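Local coordinates for beta-galactosidase (Bacteroides thetaiotaomicron, PDB 5MUJ), which probably hydrolyses glycosidic linkages in side chain B of the plant pectin rhamnogalacturonan II, at residues Y45-L49 against I322-D328; V65-G69 against G174-T178; R88-T92 against C119-G124. All coordinates share one frame; numbering follows the deposited sequence. Where two conformers were deposited one is given.

Interaction 1: Y45-L49 against I322-D328; sequences YKYGL and IPSKNYD
Strand 45-49 and loop 322-328 keep their backbones well apart, the CA atoms of Gly48 and Tyr327 being 8.0 Å from each other and those of Lys46 and Lys325 8.6 Å, which leaves side chains to span the gap. Lys46 does most of this. Its chain is extended beyond CG (chi2 -169°) and carries the ammonium group into the bend of the loop, where three oxygens grip it. NZ lies 2.7 Å from Ile322 O, nearly in line with that carbonyl; it makes a salt bridge of 2.7 Å to Asp328 OD2, met on the syn side of the carboxylate; and it gives a third bond, 2.9 Å, to Ser324 OG. The other carboxylate oxygen, Asp328 OD1, takes the backbone N-H groups of Ser324 and Lys325 from opposite faces of its plane, so one aspartate both shapes the loop and pairs with the lysine.

In this five-bladed beta-propeller, strand 45-51 is the outermost strand of the last blade, beside strand 357-363, the usual closure by N- and C-terminal strands; the loop leads from the preceding blade into the innermost strand, 331-340. A leucine in place of Lys46 would probably leave the Asp328 carboxylate without its cationic mate and Ile322 O without this donor. Beside the lysine, Tyr327 OH comes 3.5 Å from Gly48 CA while hydrogen-bonding to Tyr348. Gly48 suits the spot: it forms a classic beta bulge with Tyr47 opposite Ile361, and at its backbone angles (phi 127°, psi -157°) a CB would be jammed against the preceding carbonyl oxygen.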
loop_
_atom_site.group_PDB
_atom_site.type_symbol
_atom_site.label_atom_id
_atom_site.label_comp_id
_atom_site.label_asym_id
_atom_site.label_seq_id
_atom_site.Cartn_x
_atom_site.Cartn_y
_atom_site.Cartn_z
ATOM N N TYR A 45 17.191 10.710 -4.408
ATOM C CA TYR A 45 18.354 10.327 -3.539
ATOM C C TYR A 45 17.957 9.118 -2.662
ATOM O O TYR A 45 17.099 9.219 -1.764
ATOM C CB TYR A 45 18.892 11.517 -2.673
ATOM C CG TYR A 45 19.321 12.637 -3.578
ATOM C CD1 TYR A 45 20.478 12.521 -4.365
ATOM C CD2 TYR A 45 18.512 13.702 -3.803
ATOM C CE1 TYR A 45 20.837 13.507 -5.271
ATOM C CE2 TYR A 45 18.849 14.686 -4.726
ATOM C CZ TYR A 45 20.020 14.595 -5.442
ATOM O OH TYR A 45 20.359 15.571 -6.373
ATOM N N LYS A 46 18.570 7.974 -2.919
ATOM C CA LYS A 46 18.173 6.735 -2.197
ATOM C C LYS A 46 18.943 6.605 -0.889
ATOM O O LYS A 46 20.160 6.433 -0.881
ATOM C CB LYS A 46 18.395 5.515 -3.081
ATOM C CG LYS A 46 17.402 5.533 -4.246
ATOM C CD LYS A 46 17.345 4.248 -5.045
ATOM C CE LYS A 46 16.243 4.343 -6.066
ATOM N NZ LYS A 46 16.325 3.095 -6.870
ATOM N N TYR A 47 18.212 6.696 0.203
ATOM C CA TYR A 47 18.823 6.616 1.556
ATOM C C TYR A 47 19.259 5.188 1.805
ATOM O O TYR A 47 20.370 4.926 2.244
ATOM C CB TYR A 47 17.846 7.044 2.595
ATOM C CG TYR A 47 18.347 6.891 3.999
ATOM C CD1 TYR A 47 19.164 7.857 4.573
ATOM C CD2 TYR A 47 17.970 5.800 4.772
ATOM C CE1 TYR A 47 19.632 7.717 5.861
ATOM C CE2 TYR A 47 18.438 5.641 6.075
ATOM C CZ TYR A 47 19.261 6.623 6.614
ATOM O OH TYR A 47 19.743 6.509 7.903
ATOM N N GLY A 48 18.347 4.260 1.525
ATOM C CA GLY A 48 18.583 2.836 1.584
ATOM C C GLY A 48 17.522 2.210 2.457
ATOM O O GLY A 48 16.447 2.801 2.662
ATOM N N LEU A 49 17.822 1.042 2.996
ATOM C CA LEU A 49 16.804 0.269 3.706
ATOM C C LEU A 49 16.409 0.932 5.014
ATOM O O LEU A 49 17.259 1.542 5.723
ATOM C CB LEU A 49 17.254 -1.167 3.912
ATOM C CG LEU A 49 17.454 -1.962 2.613
ATOM C CD1 LEU A 49 18.395 -3.133 2.771
ATOM C CD2 LEU A 49 16.111 -2.448 2.055
ATOM N N ILE A 322 12.568 3.636 -9.463
ATOM C CA ILE A 322 12.879 2.515 -10.333
ATOM C C ILE A 322 14.031 1.719 -9.777
ATOM O O ILE A 322 14.848 2.282 -8.994
ATOM C CB ILE A 322 13.209 2.968 -11.792
ATOM C CG1 ILE A 322 14.584 3.667 -11.920
ATOM C CG2 ILE A 322 12.093 3.860 -12.341
ATOM C CD1 ILE A 322 14.951 4.023 -13.349
ATOM N N PRO A 323 14.202 0.444 -10.184
ATOM C CA PRO A 323 15.400 -0.335 -9.824
ATOM C C PRO A 323 16.668 0.358 -10.294
ATOM O O PRO A 323 16.756 0.752 -11.457
ATOM C CB PRO A 323 15.211 -1.660 -10.588
ATOM C CG PRO A 323 13.731 -1.810 -10.652
ATOM C CD PRO A 323 13.197 -0.411 -10.839
ATOM N N SER A 324 17.631 0.524 -9.390
ATOM C CA SER A 324 18.878 1.213 -9.726
ATOM C C SER A 324 20.065 0.875 -8.802
ATOM O O SER A 324 21.193 1.164 -9.148
ATOM C CB SER A 324 18.616 2.714 -9.774
ATOM O OG SER A 324 18.760 3.275 -8.456
ATOM N N LYS A 325 19.800 0.241 -7.657
ATOM C CA LYS A 325 20.818 -0.143 -6.678
ATOM C C LYS A 325 20.804 -1.643 -6.489
ATOM O O LYS A 325 19.823 -2.300 -6.819
ATOM C CB LYS A 325 20.506 0.509 -5.340
ATOM C CG LYS A 325 20.607 2.027 -5.390
ATOM C CD LYS A 325 20.919 2.672 -4.046
ATOM C CE LYS A 325 22.130 2.070 -3.380
ATOM N NZ LYS A 325 23.270 1.891 -4.320
ATOM N N ASN A 326 21.863 -2.170 -5.891
ATOM C CA ASN A 326 21.933 -3.574 -5.498
ATOM C C ASN A 326 20.629 -4.060 -4.846
ATOM O O ASN A 326 19.995 -5.032 -5.300
ATOM C CB ASN A 326 23.110 -3.757 -4.505
ATOM C CG ASN A 326 22.891 -3.038 -3.148
ATOM O OD1 ASN A 326 22.624 -1.819 -3.080
ATOM N ND2 ASN A 326 22.972 -3.809 -2.057
ATOM N N TYR A 327 20.201 -3.314 -3.828
ATOM C CA TYR A 327 19.207 -3.791 -2.922
ATOM C C TYR A 327 17.791 -3.724 -3.567
ATOM O O TYR A 327 16.868 -4.359 -3.062
ATOM C CB TYR A 327 19.324 -3.050 -1.570
ATOM C CG TYR A 327 18.897 -1.595 -1.565
ATOM C CD1 TYR A 327 17.553 -1.282 -1.728
ATOM C CD2 TYR A 327 19.808 -0.525 -1.450
ATOM C CE1 TYR A 327 17.087 0.007 -1.722
ATOM C CE2 TYR A 327 19.329 0.794 -1.455
ATOM C CZ TYR A 327 17.955 1.050 -1.620
ATOM O OH TYR A 327 17.340 2.301 -1.640
ATOM N N ASP A 328 17.611 -2.924 -4.628
ATOM C CA ASP A 328 16.270 -2.870 -5.340
ATOM C C ASP A 328 16.298 -3.226 -6.825
ATOM O O ASP A 328 15.388 -2.843 -7.605
ATOM C CB ASP A 328 15.573 -1.513 -5.121
ATOM C CG ASP A 328 16.303 -0.322 -5.764
ATOM O OD1 ASP A 328 17.168 -0.520 -6.638
ATOM O OD2 ASP A 328 16.006 0.850 -5.382
#

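Interaction 2: V65-G69 against G174-T178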
loop_
_atom_site.group_PDB
_atom_site.type_symbol
_atom_site.label_atom_id
_atom_site.label_comp_id
_atom_site.label_asym_id
_atom_site.label_seq_id
_atom_site.Cartn_x
_atom_site.Cartn_y
_atom_site.Cartn_z
ATOM N N VAL A 65 3.033 4.924 6.863
ATOM C CA VAL A 65 3.739 5.813 7.832
ATOM C C VAL A 65 2.799 6.883 8.339
ATOM O O VAL A 65 2.089 7.532 7.578
ATOM C CB VAL A 65 5.022 6.470 7.268
ATOM C CG1 VAL A 65 5.637 7.473 8.289
ATOM C CG2 VAL A 65 6.049 5.424 6.890
ATOM N N PHE A 66 2.832 7.069 9.653
ATOM C CA PHE A 66 2.024 8.086 10.289
ATOM C C PHE A 66 2.690 8.636 11.560
ATOM O O PHE A 66 3.707 8.137 11.991
ATOM C CB PHE A 66 0.624 7.539 10.570
ATOM C CG PHE A 66 0.610 6.249 11.342
ATOM C CD1 PHE A 66 0.854 5.048 10.680
ATOM C CD2 PHE A 66 0.287 6.211 12.700
ATOM C CE1 PHE A 66 0.852 3.854 11.367
ATOM C CE2 PHE A 66 0.258 5.012 13.376
ATOM C CZ PHE A 66 0.519 3.832 12.698
ATOM N N ARG A 67 2.094 9.676 12.114
ATOM C CA ARG A 67 2.696 10.420 13.246
ATOM C C ARG A 67 1.697 10.481 14.404
ATOM O O ARG A 67 0.524 10.712 14.191
ATOM C CB ARG A 67 3.087 11.809 12.726
ATOM C CG ARG A 67 3.160 12.987 13.665
ATOM C CD ARG A 67 4.503 13.113 14.369
ATOM N NE ARG A 67 5.159 14.398 14.093
ATOM C CZ ARG A 67 4.719 15.610 14.451
ATOM N NH1 ARG A 67 3.582 15.768 15.133
ATOM N NH2 ARG A 67 5.426 16.688 14.111
ATOM N N GLN A 68 2.177 10.263 15.629
ATOM C CA GLN A 68 1.394 10.549 16.847
ATOM C C GLN A 68 2.328 11.206 17.833
ATOM O O GLN A 68 3.345 10.617 18.171
ATOM C CB GLN A 68 0.821 9.289 17.479
ATOM C CG GLN A 68 0.032 9.581 18.750
ATOM C CD GLN A 68 -0.781 8.392 19.204
ATOM O OE1 GLN A 68 -0.344 7.621 20.039
ATOM N NE2 GLN A 68 -1.964 8.235 18.638
ATOM N N GLY A 69 1.945 12.390 18.307
ATOM C CA GLY A 69 2.823 13.223 19.109
ATOM C C GLY A 69 3.896 13.724 18.169
ATOM O O GLY A 69 3.574 14.302 17.126
ATOM N N GLY A 174 -7.024 1.326 21.534
ATOM C CA GLY A 174 -5.707 1.448 22.179
ATOM C C GLY A 174 -4.822 2.542 21.639
ATOM O O GLY A 174 -5.181 3.270 20.704
ATOM N N ASP A 175 -3.633 2.623 22.228
ATOM C CA ASP A 175 -2.621 3.539 21.788
ATOM C C ASP A 175 -1.929 2.973 20.537
ATOM O O ASP A 175 -1.211 1.968 20.611
ATOM C CB ASP A 175 -1.652 3.775 22.955
ATOM C CG ASP A 175 -0.557 4.736 22.629
ATOM O OD1 ASP A 175 -0.291 5.083 21.452
ATOM O OD2 ASP A 175 0.080 5.146 23.604
ATOM N N ILE A 176 -2.138 3.645 19.400
ATOM C CA ILE A 176 -1.623 3.171 18.083
ATOM C C ILE A 176 -0.092 3.150 17.955
ATOM O O ILE A 176 0.447 2.514 17.040
ATOM C CB ILE A 176 -2.209 3.976 16.883
ATOM C CG1 ILE A 176 -1.816 5.467 17.002
ATOM C CG2 ILE A 176 -3.722 3.753 16.788
ATOM C CD1 ILE A 176 -2.305 6.342 15.866
ATOM N N SER A 177 0.591 3.797 18.908
ATOM C CA SER A 177 2.060 3.735 18.990
ATOM C C SER A 177 2.630 2.502 19.713
ATOM O O SER A 177 3.849 2.418 19.891
ATOM C CB SER A 177 2.587 5.014 19.644
ATOM O OG SER A 177 2.347 5.025 21.051
ATOM N N THR A 178 1.749 1.568 20.127
ATOM C CA THR A 178 2.120 0.351 20.842
ATOM C C THR A 178 1.837 -0.895 20.040
ATOM O O THR A 178 0.894 -0.928 19.230
ATOM C CB THR A 178 1.436 0.285 22.246
ATOM O OG1 THR A 178 0.005 0.134 22.138
ATOM C CG2 THR A 178 1.745 1.555 23.030
#
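A type I beta turn from Asp175 to Thr178 brings Ile176 against Phe66 and Gln68 at the end of strand 59-68. The apolar centre of the contact is the meeting of Phe66 with Ile176: the CD1 methyl of the isoleucine lies 3.8 Å from CE2 of the ring, which it approaches obliquely. In Ile176 a chi1 of 61° tucks CG1 into the notch flanked by N and C of its own backbone, and beyond CG1 the chain is extended, carrying CD1 across to the aromatic ring. Gln68 reaches out from the same side of the strand as Phe66, two residues on. With its CG anti to the backbone N (chi1 179°) and the chain stretched beyond, it runs obliquely across Ile176, its CD 3.8 Å from Ile176 CG1, and its amide ends close to the Asp175 carboxylate. A long, flexible residue suits this partly exposed margin, while the large ring of Phe66 suits the buried side of the contact, where it also packs on Leu73 and Leu139.

In the five-bladed beta-propeller, strand 59-68 is the innermost strand of one blade and the turn belongs to the loop joining strands 166-172 and 183-184 of the next blade, so two neighbouring blades meet here.

The turn itself is firmly knit. Asp175 OD1 accepts the backbone N of Ser177 at 3.0 Å, an Asx turn, and the Ser177 OG hydroxyl at 2.7 Å, both from the same face of the carboxylate. Its carbonyl is doubly gripped as well: Asp175 O receives Thr178 N at 3.0 Å and Thr178 OG1 at 2.7 Å, the hydroxyl arriving in the carbonyl plane. Ile176, besides Phe66, rests on Trp182.

Interaction 3: R88-T92 against C119-G124; sequences RGYET and CNQRGG
Arg88 reaches across Asn120 at about a right angle. From CB the chain sets off with CG opposite the backbone N (chi1 179°) and stays extended to NE. CG passes 3.6 Å from Asn120 OD1 and CD 3.8 Å from the same atom; NE then donates to Asn120 OD1 over 2.9 Å, the oxygen sitting at the edge of the guanidinium and near its plane, while the amide is turned 71° from it. At the tip NH2 forms a salt bridge with Asp114. Asn120 fits as partner because its amide has both an acceptor for Arg88 and a donor, ND2, which binds Glu154 O.

Gly89 follows where a CB would collide with Asn120 O. Next, Tyr90 N gives its hydrogen to Gln121 OE1 at 3.1 Å from above the amide plane; NE2 of that amide bonds to Gly155 O, so glutamine serves as acceptor and donor at once. Tyr90 O receives Arg122 N at 2.8 Å. Thr92 OG1 works both ways, donating to Arg122 O at 2.7 Å and accepting from Gly124 N, also 2.7 Å away. Strands 90-92 and 121-124 run in broadly the same direction, 41° apart.

Tyr90 OH bonds to Glu159, and its side chain lies about 5 Å from a bound rhamnose. This is the junction of two successive blades in a five-bladed beta-propeller, a third strand meeting the innermost strand of the next blade beside the glycan pocket.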
loop_
_atom_site.group_PDB
_atom_site.type_symbol
_atom_site.label_atom_id
_atom_site.label_comp_id
_atom_site.label_asym_id
_atom_site.label_seq_id
_atom_site.Cartn_x
_atom_site.Cartn_y
_atom_site.Cartn_z
ATOM N N ARG A 88 3.708 -19.304 6.236
ATOM C CA ARG A 88 2.315 -19.405 6.623
ATOM C C ARG A 88 1.467 -18.306 5.959
ATOM O O ARG A 88 0.318 -18.561 5.557
ATOM C CB ARG A 88 2.176 -19.311 8.135
ATOM C CG ARG A 88 0.741 -19.376 8.623
ATOM C CD ARG A 88 0.635 -19.500 10.125
ATOM N NE ARG A 88 -0.765 -19.558 10.553
ATOM C CZ ARG A 88 -1.192 -19.698 11.809
ATOM N NH1 ARG A 88 -0.315 -19.767 12.817
ATOM N NH2 ARG A 88 -2.506 -19.743 12.067
ATOM N N GLY A 89 2.027 -17.099 5.872
ATOM C CA GLY A 89 1.324 -15.942 5.359
ATOM C C GLY A 89 1.730 -14.642 6.040
ATOM O O GLY A 89 2.709 -14.601 6.753
ATOM N N TYR A 90 0.978 -13.591 5.784
ATOM C CA TYR A 90 1.172 -12.287 6.368
ATOM C C TYR A 90 0.791 -12.138 7.835
ATOM O O TYR A 90 -0.277 -12.609 8.261
ATOM C CB TYR A 90 0.405 -11.247 5.569
ATOM C CG TYR A 90 0.970 -10.830 4.223
ATOM C CD1 TYR A 90 2.347 -10.770 3.991
ATOM C CD2 TYR A 90 0.121 -10.417 3.205
ATOM C CE1 TYR A 90 2.866 -10.337 2.782
ATOM C CE2 TYR A 90 0.617 -10.019 1.975
ATOM C CZ TYR A 90 1.992 -9.972 1.763
ATOM O OH TYR A 90 2.491 -9.548 0.569
ATOM N N GLU A 91 1.690 -11.472 8.603
ATOM C CA GLU A 91 1.331 -10.726 9.825
ATOM C C GLU A 91 1.708 -9.255 9.678
ATOM O O GLU A 91 2.488 -8.903 8.806
ATOM C CB GLU A 91 1.979 -11.323 11.101
ATOM C CG GLU A 91 1.549 -12.746 11.408
ATOM C CD GLU A 91 2.116 -13.288 12.682
ATOM O OE1 GLU A 91 3.380 -13.346 12.812
ATOM O OE2 GLU A 91 1.301 -13.597 13.560
ATOM N N THR A 92 1.105 -8.415 10.508
ATOM C CA THR A 92 1.353 -7.005 10.457
ATOM C C THR A 92 2.075 -6.641 11.759
ATOM O O THR A 92 1.679 -7.007 12.875
ATOM C CB THR A 92 0.085 -6.209 10.308
ATOM O OG1 THR A 92 -0.656 -6.710 9.185
ATOM C CG2 THR A 92 0.356 -4.715 10.093
ATOM N N CYS A 119 -7.167 -16.762 9.194
ATOM C CA CYS A 119 -6.202 -17.378 10.111
ATOM C C CYS A 119 -4.751 -17.327 9.642
ATOM O O CYS A 119 -3.856 -17.211 10.470
ATOM C CB CYS A 119 -6.600 -18.807 10.426
ATOM S SG CYS A 119 -6.687 -19.836 8.958
ATOM N N ASN A 120 -4.518 -17.337 8.330
ATOM C CA ASN A 120 -3.158 -17.439 7.748
ATOM C C ASN A 120 -2.616 -16.171 7.061
ATOM O O ASN A 120 -1.404 -16.064 6.858
ATOM C CB ASN A 120 -3.109 -18.636 6.770
ATOM C CG ASN A 120 -3.242 -19.966 7.476
ATOM O OD1 ASN A 120 -2.795 -20.115 8.616
ATOM N ND2 ASN A 120 -3.826 -20.958 6.801
ATOM N N GLN A 121 -3.486 -15.203 6.742
ATOM C CA GLN A 121 -3.090 -13.954 6.074
ATOM C C GLN A 121 -3.711 -12.767 6.771
ATOM O O GLN A 121 -4.933 -12.679 6.864
ATOM C CB GLN A 121 -3.520 -13.927 4.605
ATOM C CG GLN A 121 -3.113 -15.173 3.801
ATOM C CD GLN A 121 -1.632 -15.168 3.419
ATOM O OE1 GLN A 121 -0.977 -14.148 3.501
ATOM N NE2 GLN A 121 -1.120 -16.292 2.998
ATOM N N ARG A 122 -2.855 -11.905 7.339
ATOM C CA ARG A 122 -3.275 -10.754 8.142
ATOM C C ARG A 122 -2.375 -9.576 7.785
ATOM O O ARG A 122 -1.442 -9.245 8.548
ATOM C CB ARG A 122 -3.147 -11.071 9.651
ATOM C CG ARG A 122 -3.999 -12.271 10.114
ATOM C CD ARG A 122 -5.377 -11.908 10.624
ATOM N NE ARG A 122 -5.301 -11.438 11.994
ATOM C CZ ARG A 122 -6.149 -10.617 12.604
ATOM N NH1 ARG A 122 -7.261 -10.192 12.008
ATOM N NH2 ARG A 122 -5.902 -10.252 13.861
ATOM N N GLY A 123 -2.602 -8.927 6.641
ATOM C CA GLY A 123 -1.697 -7.852 6.173
ATOM C C GLY A 123 -2.400 -6.516 6.154
ATOM O O GLY A 123 -3.143 -6.199 5.235
ATOM N N GLY A 124 -2.049 -5.620 7.080
ATOM C CA GLY A 124 -2.849 -4.442 7.367
ATOM C C GLY A 124 -2.364 -3.081 6.928
ATOM O O GLY A 124 -1.138 -2.838 6.782
#

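Interaction 3 is the buried contact of the three and lies beside the bound glycan, whereas interactions 1 and 2 are only partly buried and sit farther from the centre of the chain. Interactions 2 and 3 join the same two neighbouring blades, their centres 21 Å apart: one uses the end of strand 59-68 and a loop, the other a pair of strands. Interaction 1 instead ties the outermost strand of the last blade to the loop that leads into that blade, its centre about 28 Å from that of interaction 2. Chemistry follows place: one lysine in a cage of oxygens at the closure, an apolar pair beside a self-bonded turn at the margin, and chained backbone and side-chain hydrogen bonds in the interior.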